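Putative redox protein (Lactobacillus casei, PDB 2QL8) is a putative redox protein of the OsmC/Ohr family, whose relatives commonly reduce peroxides, though its own substrate is not established. Local coordinates at residues L95-V100 against N132-T137. Sequence-based numbering, arbitrary orientation.
Sequences LVHAQV and NYTIET
Glu136 OE2 accepts two hydrogen bonds from the neighbouring strand, one from His97 NE2 at 2.8 Å and one from Gln99 NE2 at 2.9 Å. The donors arrive from opposite faces of the carboxylate plane, while OE2 lies nearly in the plane of the imidazole and of the amide, and both bonds are close to straight (168° and 173° at the hydrogen). Glu136 CG sits between its backbone N and carbonyl carbon (chi1 71°), which puts it 3.8 Å from Gln99 CG, and the two chains run side by side. The other end of the amide, Gln99 OE1, is bonded to Arg80. At the other side of CE1, His97 ND1 and Thr134 OG1 share a 2.7 Å hydrogen bond, so both ring nitrogens are engaged and the rotation of the ring is fixed. A water links Thr134 OG1 to Val96 O.

Strands 95-100 and 133-137 pair in parallel by backbone hydrogen bonds, and helices 107-120 and 122-127 in the connection make this a right-handed beta-alpha-beta crossover. Here the ladder runs from Val96 N to Asn132 O through Val100 N to Glu136 O, and a Val100 bond with Val138 continues it. On the face opposite His97, Val96 CG1 packs 3.8 Å from Tyr133 CD1, and Ile135 CD1 meets Val100 CG2 at 3.9 Å. Leu56, Leu60 and Leu64 of helix 48-70 cover Val96, Ala98 and Val100 in turn.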
loop_
_atom_site.group_PDB
_atom_site.type_symbol
_atom_site.label_atom_id
_atom_site.label_comp_id
_atom_site.label_asym_id
_atom_site.label_seq_id
_atom_site.Cartn_x
_atom_site.Cartn_y
_atom_site.Cartn_z
ATOM N N LEU A 95 5.445 1.389 10.467
ATOM C CA LEU A 95 5.855 0.007 10.775
ATOM C C LEU A 95 4.736 -0.916 10.344
ATOM O O LEU A 95 3.566 -0.575 10.462
ATOM C CB LEU A 95 6.084 -0.186 12.284
ATOM C CG LEU A 95 7.099 0.760 12.950
ATOM C CD1 LEU A 95 7.031 0.513 14.479
ATOM C CD2 LEU A 95 8.522 0.661 12.425
ATOM N N VAL A 96 5.101 -2.095 9.830
ATOM C CA VAL A 96 4.130 -3.032 9.301
ATOM C C VAL A 96 4.405 -4.441 9.865
ATOM O O VAL A 96 5.551 -4.932 9.834
ATOM C CB VAL A 96 4.229 -3.116 7.757
ATOM C CG1 VAL A 96 3.191 -4.126 7.201
ATOM C CG2 VAL A 96 4.100 -1.694 7.110
ATOM N N HIS A 97 3.373 -5.039 10.436
ATOM C CA HIS A 97 3.489 -6.389 11.008
ATOM C C HIS A 97 2.346 -7.268 10.513
ATOM O O HIS A 97 1.166 -6.953 10.767
ATOM C CB HIS A 97 3.487 -6.352 12.545
ATOM C CG HIS A 97 3.678 -7.714 13.132
ATOM N ND1 HIS A 97 4.874 -8.394 13.041
ATOM C CD2 HIS A 97 2.819 -8.523 13.798
ATOM C CE1 HIS A 97 4.743 -9.570 13.646
ATOM N NE2 HIS A 97 3.505 -9.676 14.092
ATOM N N ALA A 98 2.683 -8.360 9.798
ATOM C CA ALA A 98 1.664 -9.245 9.263
ATOM C C ALA A 98 1.600 -10.520 10.131
ATOM O O ALA A 98 2.629 -11.027 10.589
ATOM C CB ALA A 98 1.977 -9.627 7.802
ATOM N N GLN A 99 0.378 -11.009 10.306
ATOM C CA GLN A 99 0.118 -12.273 10.990
ATOM C C GLN A 99 -0.656 -13.166 10.045
ATOM O O GLN A 99 -1.677 -12.762 9.480
ATOM C CB GLN A 99 -0.674 -12.021 12.281
ATOM C CG GLN A 99 0.134 -11.315 13.343
ATOM C CD GLN A 99 -0.662 -11.086 14.587
ATOM O OE1 GLN A 99 -1.862 -10.852 14.514
ATOM N NE2 GLN A 99 -0.012 -11.187 15.728
ATOM N N VAL A 100 -0.200 -14.414 9.922
ATOM C CA VAL A 100 -0.784 -15.356 8.978
ATOM C C VAL A 100 -1.245 -16.586 9.769
ATOM O O VAL A 100 -0.487 -17.148 10.554
ATOM C CB VAL A 100 0.248 -15.787 7.911
ATOM C CG1 VAL A 100 -0.381 -16.845 6.953
ATOM C CG2 VAL A 100 0.779 -14.539 7.142
ATOM N N ASN A 132 11.323 -2.191 8.333
ATOM C CA ASN A 132 10.128 -1.837 9.099
ATOM C C ASN A 132 9.006 -2.878 9.025
ATOM O O ASN A 132 7.926 -2.675 9.529
ATOM C CB ASN A 132 9.582 -0.458 8.646
ATOM C CG ASN A 132 10.458 0.694 9.097
ATOM O OD1 ASN A 132 11.629 0.498 9.484
ATOM N ND2 ASN A 132 9.937 1.903 8.975
ATOM N N TYR A 133 9.282 -4.010 8.385
ATOM C CA TYR A 133 8.278 -5.026 8.112
ATOM C C TYR A 133 8.676 -6.356 8.722
ATOM O O TYR A 133 9.770 -6.850 8.467
ATOM C CB TYR A 133 8.164 -5.178 6.589
ATOM C CG TYR A 133 7.294 -6.330 6.111
ATOM C CD1 TYR A 133 6.046 -6.586 6.641
ATOM C CD2 TYR A 133 7.736 -7.121 5.063
ATOM C CE1 TYR A 133 5.260 -7.643 6.161
ATOM C CE2 TYR A 133 6.992 -8.164 4.606
ATOM C CZ TYR A 133 5.764 -8.440 5.142
ATOM O OH TYR A 133 4.998 -9.486 4.639
ATOM N N THR A 134 7.732 -6.912 9.462
ATOM C CA THR A 134 7.846 -8.245 10.069
ATOM C C THR A 134 6.603 -9.068 9.774
ATOM O O THR A 134 5.516 -8.532 9.537
ATOM C CB THR A 134 8.081 -8.113 11.610
ATOM O OG1 THR A 134 7.107 -7.238 12.175
ATOM C CG2 THR A 134 9.475 -7.569 11.883
ATOM N N ILE A 135 6.769 -10.401 9.833
ATOM C CA ILE A 135 5.700 -11.325 9.558
ATOM C C ILE A 135 5.841 -12.519 10.507
ATOM O O ILE A 135 6.966 -12.953 10.786
ATOM C CB ILE A 135 5.667 -11.750 8.039
ATOM C CG1 ILE A 135 4.466 -12.625 7.740
ATOM C CG2 ILE A 135 6.973 -12.384 7.604
ATOM C CD1 ILE A 135 4.179 -12.797 6.243
ATOM N N GLU A 136 4.711 -13.033 10.952
ATOM C CA GLU A 136 4.693 -14.198 11.829
ATOM C C GLU A 136 3.474 -15.074 11.527
ATOM O O GLU A 136 2.483 -14.622 10.984
ATOM C CB GLU A 136 4.700 -13.772 13.298
ATOM C CG GLU A 136 3.437 -13.179 13.734
ATOM C CD GLU A 136 3.361 -12.919 15.261
ATOM O OE1 GLU A 136 3.861 -13.722 16.083
ATOM O OE2 GLU A 136 2.747 -11.920 15.633
ATOM N N THR A 137 3.557 -16.335 11.978
ATOM C CA THR A 137 2.492 -17.304 11.903
ATOM C C THR A 137 1.853 -17.386 13.270
ATOM O O THR A 137 2.552 -17.433 14.267
ATOM C CB THR A 137 3.053 -18.693 11.508
ATOM O OG1 THR A 137 3.858 -18.560 10.323
ATOM C CG2 THR A 137 1.910 -19.678 11.295
HETATM O O HOH W 1 7.584 -4.449 12.081
#